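Local coordinates for protein rhamnosidase B (Bacillus sp., PDB 2OKX) that probably hydrolyses terminal alpha-L-rhamnose residues from rhamnose-containing glycosides, as an inverting glycoside hydrolase of family 78, at residues A[142-147]-A[501-506]; A[475-480]-A[569-574]. All coordinates share one frame; numbering follows the deposited sequence.

Contact 1 of 2, residues A[142-147]-A[501-506]; sequences PRMACQ and VRRGFR
M144, in the loop between strands 130-133 and 153-155, stands well back from V501, their CA atoms 9.8 Å apart, so side chains rather than backbones close the gap. The partner segment belongs to the concanavalin-like domain, a beta-sandwich module: from R503 to F505 it forms a short strand that pairs antiparallel with 446-448. The loop belongs to the sequence family of the N-terminal domain, and the contact packs it on the concanavalin-like domain.

M144 covers most of the distance, and V501 points back toward it. The methionine CG lies anti to the backbone N (chi1 -167°) and the rest of the chain is stretched out, which carries the thioether straight across. Methionine suits the place because it is long, slim and apolar, able to span such a distance without a polar end to satisfy. SD meets V501 CG1 tip to tip at 3.8 Å, and the branched, apolar valine offers it a compact methyl. Further out, M144 CE rests 3.6 Å from R502 O and 4.3 Å from R503 CG, touching a carbonyl oxygen and the aliphatic stem of an arginine.

That stem is held by its own head group. The R503 guanidinium forms a salt bridge with E152 and hydrogen bonds to T485 O and S499 OG, which probably offsets its charge. R502 turns the other way, its guanidinium bonded to S529 O and S448 OG, and it presents mainly its main chain to the methionine. The loop itself is tied in through a backbone hydrogen bond between M144 and D483. Beside the methionine, V501 CG1 serves a second surface, lying 3.9 Å above one face of the R503 guanidinium, offset toward its rim.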
ATOM      1  N   PRO A 142     -14.955  10.663   0.667  1.00 22.17           N
ATOM      2  CA  PRO A 142     -14.674   9.335   1.222  1.00 22.05           C
ATOM      3  C   PRO A 142     -13.271   9.069   1.755  1.00 22.87           C
ATOM      4  O   PRO A 142     -12.274   9.526   1.191  1.00 21.77           O
ATOM      5  CB  PRO A 142     -15.008   8.393   0.061  1.00 21.57           C
ATOM      6  CG  PRO A 142     -15.998   9.166  -0.750  1.00 20.79           C
ATOM      7  CD  PRO A 142     -15.407  10.550  -0.731  1.00 20.80           C
ATOM      8  N   ARG A 143     -13.209   8.326   2.858  1.00 21.28           N
ATOM      9  CA  ARG A 143     -11.933   7.922   3.419  1.00 21.39           C
ATOM     10  C   ARG A 143     -11.511   6.905   2.362  1.00 19.97           C
ATOM     11  O   ARG A 143     -12.316   6.070   1.943  1.00 19.32           O
ATOM     12  CB  ARG A 143     -12.132   7.239   4.776  1.00 21.72           C
ATOM     13  CG  ARG A 143     -10.863   6.645   5.379  1.00 21.93           C
ATOM     14  CD  ARG A 143      -9.850   7.713   5.766  1.00 21.86           C
ATOM     15  NE  ARG A 143      -8.548   7.114   6.053  1.00 22.73           N
ATOM     16  CZ  ARG A 143      -8.257   6.413   7.146  1.00 23.02           C
ATOM     17  NH1 ARG A 143      -9.172   6.218   8.088  1.00 24.15           N
ATOM     18  NH2 ARG A 143      -7.054   5.873   7.281  1.00 22.10           N
ATOM     19  N   MET A 144     -10.266   6.981   1.918  1.00 20.37           N
ATOM     20  CA  MET A 144      -9.780   6.082   0.877  1.00 20.64           C
ATOM     21  C   MET A 144      -9.713   4.621   1.306  1.00 20.61           C
ATOM     22  O   MET A 144     -10.234   3.741   0.621  1.00 21.78           O
ATOM     23  CB  MET A 144      -8.405   6.547   0.409  1.00 20.39           C
ATOM     24  CG  MET A 144      -7.912   5.895  -0.871  1.00 19.87           C
ATOM     25  SD  MET A 144      -6.495   6.819  -1.477  1.00 21.49           S
ATOM     26  CE  MET A 144      -5.707   5.593  -2.576  1.00 20.68           C
ATOM     27  N   ALA A 145      -9.070   4.371   2.439  1.00 20.89           N
ATOM     28  CA  ALA A 145      -8.921   3.018   2.958  1.00 21.51           C
ATOM     29  C   ALA A 145      -8.437   3.104   4.393  1.00 21.35           C
ATOM     30  O   ALA A 145      -7.957   4.156   4.829  1.00 21.81           O
ATOM     31  CB  ALA A 145      -7.907   2.242   2.110  1.00 19.74           C
ATOM     32  N   CYS A 146      -8.546   2.006   5.130  1.00 21.77           N
ATOM     33  CA  CYS A 146      -8.092   2.019   6.515  1.00 22.30           C
ATOM     34  C   CYS A 146      -6.607   2.360   6.578  1.00 22.42           C
ATOM     35  O   CYS A 146      -6.132   2.907   7.573  1.00 22.94           O
ATOM     36  CB  CYS A 146      -8.353   0.665   7.190  1.00 23.21           C
ATOM     37  SG  CYS A 146      -7.434  -0.753   6.514  1.00 24.72           S
ATOM     38  N   GLN A 147      -5.883   2.064   5.500  1.00 22.98           N
ATOM     39  CA  GLN A 147      -4.445   2.316   5.454  1.00 21.72           C
ATOM     40  C   GLN A 147      -4.045   3.693   4.941  1.00 22.10           C
ATOM     41  O   GLN A 147      -2.956   4.179   5.253  1.00 23.13           O
ATOM     42  CB  GLN A 147      -3.737   1.278   4.559  1.00 22.86           C
ATOM     43  CG  GLN A 147      -4.052  -0.189   4.853  1.00 22.44           C
ATOM     44  CD  GLN A 147      -5.224  -0.708   4.044  1.00 24.75           C
ATOM     45  OE1 GLN A 147      -5.946   0.065   3.414  1.00 24.38           O
ATOM     46  NE2 GLN A 147      -5.425  -2.025   4.062  1.00 24.26           N
ATOM     47  N   VAL A 501      -3.370  12.882  -4.931  1.00 18.72           N
ATOM     48  CA  VAL A 501      -3.508  11.625  -4.200  1.00 19.69           C
ATOM     49  C   VAL A 501      -3.012  10.477  -5.073  1.00 18.91           C
ATOM     50  O   VAL A 501      -3.519  10.265  -6.169  1.00 21.17           O
ATOM     51  CB  VAL A 501      -4.984  11.370  -3.822  1.00 18.72           C
ATOM     52  CG1 VAL A 501      -5.135   9.999  -3.159  1.00 18.29           C
ATOM     53  CG2 VAL A 501      -5.468  12.472  -2.890  1.00 20.37           C
ATOM     54  N   ARG A 502      -2.017   9.742  -4.589  1.00 19.15           N
ATOM     55  CA  ARG A 502      -1.468   8.624  -5.350  1.00 19.20           C
ATOM     56  C   ARG A 502      -2.439   7.453  -5.443  1.00 18.60           C
ATOM     57  O   ARG A 502      -3.099   7.106  -4.467  1.00 19.18           O
ATOM     58  CB  ARG A 502      -0.165   8.132  -4.711  1.00 19.37           C
ATOM     59  CG  ARG A 502       0.393   6.860  -5.359  1.00 18.90           C
ATOM     60  CD  ARG A 502       1.489   6.222  -4.512  1.00 16.92           C
ATOM     61  NE  ARG A 502       2.721   7.008  -4.503  1.00 18.39           N
ATOM     62  CZ  ARG A 502       3.556   7.103  -5.533  1.00 19.57           C
ATOM     63  NH1 ARG A 502       3.303   6.462  -6.670  1.00 17.30           N
ATOM     64  NH2 ARG A 502       4.648   7.844  -5.427  1.00 21.26           N
ATOM     65  N   ARG A 503      -2.528   6.858  -6.628  1.00 16.75           N
ATOM     66  CA  ARG A 503      -3.382   5.697  -6.851  1.00 17.19           C
ATOM     67  C   ARG A 503      -2.649   4.676  -7.716  1.00 17.28           C
ATOM     68  O   ARG A 503      -1.857   5.043  -8.581  1.00 15.65           O
ATOM     69  CB  ARG A 503      -4.690   6.096  -7.543  1.00 17.28           C
ATOM     70  CG  ARG A 503      -5.586   6.980  -6.687  1.00 16.07           C
ATOM     71  CD  ARG A 503      -6.906   7.291  -7.366  1.00 17.43           C
ATOM     72  NE  ARG A 503      -7.682   8.227  -6.554  1.00 19.55           N
ATOM     73  CZ  ARG A 503      -7.431   9.531  -6.474  1.00 19.48           C
ATOM     74  NH1 ARG A 503      -6.433  10.067  -7.168  1.00 20.68           N
ATOM     75  NH2 ARG A 503      -8.154  10.294  -5.670  1.00 20.15           N
ATOM     76  N   GLY A 504      -2.916   3.398  -7.464  1.00 17.35           N
ATOM     77  CA  GLY A 504      -2.294   2.337  -8.235  1.00 16.62           C
ATOM     78  C   GLY A 504      -3.414   1.612  -8.953  1.00 15.38           C
ATOM     79  O   GLY A 504      -4.430   1.280  -8.338  1.00 15.79           O
ATOM     80  N   PHE A 505      -3.246   1.374 -10.247  1.00 14.04           N
ATOM     81  CA  PHE A 505      -4.276   0.707 -11.035  1.00 14.88           C
ATOM     82  C   PHE A 505      -3.780   0.521 -12.464  1.00 14.98           C
ATOM     83  O   PHE A 505      -2.736   1.051 -12.841  1.00 14.24           O
ATOM     84  CB  PHE A 505      -5.532   1.586 -11.067  1.00 16.66           C
ATOM     85  CG  PHE A 505      -5.315   2.914 -11.743  1.00 17.35           C
ATOM     86  CD1 PHE A 505      -5.552   3.065 -13.106  1.00 17.60           C
ATOM     87  CD2 PHE A 505      -4.811   3.998 -11.029  1.00 17.77           C
ATOM     88  CE1 PHE A 505      -5.287   4.274 -13.751  1.00 18.13           C
ATOM     89  CE2 PHE A 505      -4.540   5.216 -11.666  1.00 19.76           C
ATOM     90  CZ  PHE A 505      -4.779   5.354 -13.030  1.00 19.35           C
ATOM     91  N   ARG A 506      -4.525  -0.244 -13.252  1.00 14.75           N
ATOM     92  CA  ARG A 506      -4.183  -0.426 -14.654  1.00 15.11           C
ATOM     93  C   ARG A 506      -5.295   0.167 -15.515  1.00 15.08           C
ATOM     94  O   ARG A 506      -5.028   0.812 -16.522  1.00 14.70           O
ATOM     95  CB  ARG A 506      -4.011  -1.908 -15.024  1.00 15.18           C
ATOM     96  CG  ARG A 506      -3.987  -2.102 -16.540  1.00 14.63           C
ATOM     97  CD  ARG A 506      -3.531  -3.484 -17.027  1.00 15.60           C
ATOM     98  NE  ARG A 506      -3.723  -3.577 -18.477  1.00 14.48           N
ATOM     99  CZ  ARG A 506      -3.492  -4.661 -19.218  1.00 16.48           C
ATOM    100  NH1 ARG A 506      -3.042  -5.780 -18.667  1.00 15.23           N
ATOM    101  NH2 ARG A 506      -3.748  -4.634 -20.520  1.00 16.96           N
TER

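Contact 2 of 2, residues A[475-480]-A[569-574]; sequences YTQHTY and PSYEQV
Y571 carries this contact, sending its ring from the 569-574 loop to the turn around T479. At the start of that loop, P569 O accepts a hydrogen bond from Q573 NE2 (2.8 Å), with an N-H...O angle of 138°, which pulls the two ends of the bend together around S570 and Y571.

With CG anti to its carbonyl carbon (chi1 -62°), Y571 brings OH within 3.5 Å of T479 CA. Y480 O lies at the ring edge, near its plane, 3.7 Å from Y571 CE2. T479 centres an inverse gamma turn, and its OG1 bonds to L482 O. A water donates to Y571 OH at 2.6 Å and to H478 O at 2.9 Å, and accepts from Q477 NE2. Tyrosine suits the place because its rigid ring carries a hydroxyl across to the turn; the extended side chain of Q477 carries an amide whose OE1 pairs with H860 NE2 and whose NE2 bonds to T857 O.

Next, E572 forms a salt bridge with R858 and binds a glycerol, probably from the crystallisation liquor. Q573 completes the bend, and V574 N bonds to D567. The arrangement is a buried, water-bridged interface between a concanavalin-like beta domain and the 6-hairpin glycosidase domain.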
ATOM      1  N   TYR A 475     -16.025  -9.149 -16.570  1.00 23.07           N
ATOM      2  CA  TYR A 475     -15.805  -9.159 -15.129  1.00 22.82           C
ATOM      3  C   TYR A 475     -14.833  -8.067 -14.723  1.00 21.43           C
ATOM      4  O   TYR A 475     -13.741  -7.958 -15.279  1.00 22.34           O
ATOM      5  CB  TYR A 475     -15.257 -10.513 -14.668  1.00 22.82           C
ATOM      6  CG  TYR A 475     -14.724 -10.508 -13.245  1.00 22.56           C
ATOM      7  CD1 TYR A 475     -13.350 -10.565 -12.991  1.00 21.62           C
ATOM      8  CD2 TYR A 475     -15.593 -10.455 -12.152  1.00 23.58           C
ATOM      9  CE1 TYR A 475     -12.857 -10.574 -11.689  1.00 19.44           C
ATOM     10  CE2 TYR A 475     -15.109 -10.464 -10.839  1.00 23.06           C
ATOM     11  CZ  TYR A 475     -13.741 -10.526 -10.617  1.00 23.33           C
ATOM     12  OH  TYR A 475     -13.259 -10.560  -9.327  1.00 23.66           O
ATOM     13  N   THR A 476     -15.245  -7.252 -13.760  1.00 20.59           N
ATOM     14  CA  THR A 476     -14.404  -6.184 -13.243  1.00 19.76           C
ATOM     15  C   THR A 476     -14.115  -6.522 -11.788  1.00 20.73           C
ATOM     16  O   THR A 476     -15.043  -6.734 -11.014  1.00 21.16           O
ATOM     17  CB  THR A 476     -15.125  -4.804 -13.291  1.00 20.82           C
ATOM     18  OG1 THR A 476     -15.303  -4.394 -14.654  1.00 17.20           O
ATOM     19  CG2 THR A 476     -14.308  -3.749 -12.556  1.00 19.56           C
ATOM     20  N   GLN A 477     -12.841  -6.615 -11.408  1.00 19.22           N
ATOM     21  CA  GLN A 477     -12.540  -6.899 -10.009  1.00 17.23           C
ATOM     22  C   GLN A 477     -12.521  -5.552  -9.301  1.00 17.88           C
ATOM     23  O   GLN A 477     -11.544  -4.807  -9.395  1.00 16.42           O
ATOM     24  CB  GLN A 477     -11.177  -7.589  -9.837  1.00 17.31           C
ATOM     25  CG  GLN A 477     -10.921  -8.011  -8.396  1.00 19.35           C
ATOM     26  CD  GLN A 477      -9.592  -8.719  -8.192  1.00 19.72           C
ATOM     27  OE1 GLN A 477      -9.087  -9.395  -9.089  1.00 19.99           O
ATOM     28  NE2 GLN A 477      -9.035  -8.588  -6.991  1.00 19.17           N
ATOM     29  N   HIS A 478     -13.607  -5.224  -8.609  1.00 17.56           N
ATOM     30  CA  HIS A 478     -13.668  -3.951  -7.905  1.00 17.90           C
ATOM     31  C   HIS A 478     -12.754  -3.948  -6.694  1.00 18.05           C
ATOM     32  O   HIS A 478     -12.543  -4.983  -6.065  1.00 19.16           O
ATOM     33  CB  HIS A 478     -15.110  -3.633  -7.503  1.00 15.55           C
ATOM     34  CG  HIS A 478     -15.972  -3.266  -8.668  1.00 17.12           C
ATOM     35  ND1 HIS A 478     -16.954  -4.096  -9.160  1.00 20.58           N
ATOM     36  CD2 HIS A 478     -15.952  -2.185  -9.479  1.00 14.66           C
ATOM     37  CE1 HIS A 478     -17.503  -3.541 -10.226  1.00 17.79           C
ATOM     38  NE2 HIS A 478     -16.911  -2.381 -10.441  1.00 18.04           N
ATOM     39  N   THR A 479     -12.206  -2.778  -6.382  1.00 17.53           N
ATOM     40  CA  THR A 479     -11.294  -2.644  -5.260  1.00 16.71           C
ATOM     41  C   THR A 479     -12.031  -2.495  -3.927  1.00 18.11           C
ATOM     42  O   THR A 479     -11.879  -1.490  -3.234  1.00 17.93           O
ATOM     43  CB  THR A 479     -10.340  -1.439  -5.476  1.00 17.85           C
ATOM     44  OG1 THR A 479     -11.099  -0.232  -5.607  1.00 15.64           O
ATOM     45  CG2 THR A 479      -9.526  -1.630  -6.751  1.00 17.18           C
ATOM     46  N   TYR A 480     -12.831  -3.501  -3.573  1.00 19.53           N
ATOM     47  CA  TYR A 480     -13.578  -3.479  -2.312  1.00 19.41           C
ATOM     48  C   TYR A 480     -12.594  -3.162  -1.196  1.00 20.22           C
ATOM     49  O   TYR A 480     -11.549  -3.806  -1.087  1.00 19.60           O
ATOM     50  CB  TYR A 480     -14.226  -4.840  -2.040  1.00 19.99           C
ATOM     51  CG  TYR A 480     -15.123  -5.333  -3.149  1.00 18.72           C
ATOM     52  CD1 TYR A 480     -16.331  -4.694  -3.440  1.00 17.37           C
ATOM     53  CD2 TYR A 480     -14.754  -6.429  -3.924  1.00 18.23           C
ATOM     54  CE1 TYR A 480     -17.147  -5.137  -4.479  1.00 16.46           C
ATOM     55  CE2 TYR A 480     -15.557  -6.878  -4.961  1.00 18.19           C
ATOM     56  CZ  TYR A 480     -16.751  -6.231  -5.237  1.00 17.85           C
ATOM     57  OH  TYR A 480     -17.534  -6.683  -6.274  1.00 17.48           O
ATOM     58  N   PRO A 569       0.877  -0.775  -4.613  1.00 18.76           N
ATOM     59  CA  PRO A 569       0.549   0.605  -4.984  1.00 18.39           C
ATOM     60  C   PRO A 569      -0.945   0.938  -4.963  1.00 18.50           C
ATOM     61  O   PRO A 569      -1.326   2.110  -4.973  1.00 17.82           O
ATOM     62  CB  PRO A 569       1.127   0.715  -6.385  1.00 19.22           C
ATOM     63  CG  PRO A 569       0.793  -0.643  -6.953  1.00 18.43           C
ATOM     64  CD  PRO A 569       1.166  -1.586  -5.812  1.00 19.06           C
ATOM     65  N   SER A 570      -1.788  -0.090  -4.937  1.00 19.54           N
ATOM     66  CA  SER A 570      -3.229   0.127  -4.951  1.00 18.78           C
ATOM     67  C   SER A 570      -3.890   0.204  -3.576  1.00 19.83           C
ATOM     68  O   SER A 570      -4.136   1.299  -3.066  1.00 19.48           O
ATOM     69  CB  SER A 570      -3.914  -0.959  -5.792  1.00 20.93           C
ATOM     70  OG  SER A 570      -3.625  -2.255  -5.296  1.00 24.00           O
ATOM     71  N   TYR A 571      -4.165  -0.951  -2.973  1.00 18.73           N
ATOM     72  CA  TYR A 571      -4.837  -0.994  -1.678  1.00 20.08           C
ATOM     73  C   TYR A 571      -4.184  -0.296  -0.491  1.00 21.95           C
ATOM     74  O   TYR A 571      -4.873   0.407   0.255  1.00 21.47           O
ATOM     75  CB  TYR A 571      -5.133  -2.445  -1.265  1.00 20.36           C
ATOM     76  CG  TYR A 571      -6.069  -3.175  -2.203  1.00 20.81           C
ATOM     77  CD1 TYR A 571      -5.583  -3.829  -3.334  1.00 20.80           C
ATOM     78  CD2 TYR A 571      -7.448  -3.158  -1.992  1.00 20.11           C
ATOM     79  CE1 TYR A 571      -6.446  -4.445  -4.237  1.00 20.85           C
ATOM     80  CE2 TYR A 571      -8.322  -3.768  -2.888  1.00 20.18           C
ATOM     81  CZ  TYR A 571      -7.817  -4.405  -4.009  1.00 21.27           C
ATOM     82  OH  TYR A 571      -8.679  -4.966  -4.923  1.00 20.29           O
ATOM     83  N   GLU A 572      -2.873  -0.451  -0.314  1.00 19.80           N
ATOM     84  CA  GLU A 572      -2.240   0.124   0.869  1.00 20.19           C
ATOM     85  C   GLU A 572      -1.127   1.170   0.745  1.00 20.94           C
ATOM     86  O   GLU A 572      -1.180   2.196   1.431  1.00 18.61           O
ATOM     87  CB  GLU A 572      -1.758  -1.028   1.762  1.00 20.06           C
ATOM     88  CG  GLU A 572      -2.730  -2.214   1.773  1.00 19.17           C
ATOM     89  CD  GLU A 572      -2.493  -3.183   2.920  1.00 20.88           C
ATOM     90  OE1 GLU A 572      -3.015  -4.317   2.857  1.00 21.24           O
ATOM     91  OE2 GLU A 572      -1.801  -2.811   3.888  1.00 22.68           O
ATOM     92  N   GLN A 573      -0.127   0.922  -0.102  1.00 17.54           N
ATOM     93  CA  GLN A 573       0.990   1.859  -0.251  1.00 18.70           C
ATOM     94  C   GLN A 573       1.679   1.990   1.112  1.00 20.24           C
ATOM     95  O   GLN A 573       2.188   3.056   1.476  1.00 21.09           O
ATOM     96  CB  GLN A 573       0.484   3.230  -0.722  1.00 19.54           C
ATOM     97  CG  GLN A 573      -0.047   3.246  -2.158  1.00 19.47           C
ATOM     98  CD  GLN A 573      -0.844   4.504  -2.488  1.00 19.05           C
ATOM     99  OE1 GLN A 573      -0.528   5.598  -2.021  1.00 19.62           O
ATOM    100  NE2 GLN A 573      -1.874   4.349  -3.315  1.00 17.91           N
ATOM    101  N   VAL A 574       1.692   0.883   1.850  1.00 19.11           N
ATOM    102  CA  VAL A 574       2.280   0.824   3.188  1.00 19.33           C
ATOM    103  C   VAL A 574       3.627   0.107   3.244  1.00 19.43           C
ATOM    104  O   VAL A 574       3.827  -0.913   2.583  1.00 16.00           O
ATOM    105  CB  VAL A 574       1.316   0.103   4.168  1.00 19.94           C
ATOM    106  CG1 VAL A 574       1.995  -0.126   5.519  1.00 20.75           C
ATOM    107  CG2 VAL A 574       0.052   0.931   4.354  1.00 20.37           C
TER
HETATM  108  O   HOH W   1     -10.591  -6.754  -4.883  1.00 19.73           O

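How the contacts relate
From the N terminus, the chain passes first through 142-147, then 475-480, then 501-506, where contact 1 closes a loop spanning 353 intervening residues, far richer in strand than in helix. It continues to 569-574, and contact 2 closes a shorter loop of 88 residues. The segments alternate, so the two loops cross rather than nest. Contact 1 joins the N-terminal region to the concanavalin-like domain, and contact 2 joins that domain to the 6-hairpin glycosidase domain. Their centres lie about 8 Å apart, and they touch directly: R502 O and Q573 NE2 are 3.2 Å apart, a probable hydrogen bond, while G504 O packs against S570 CB.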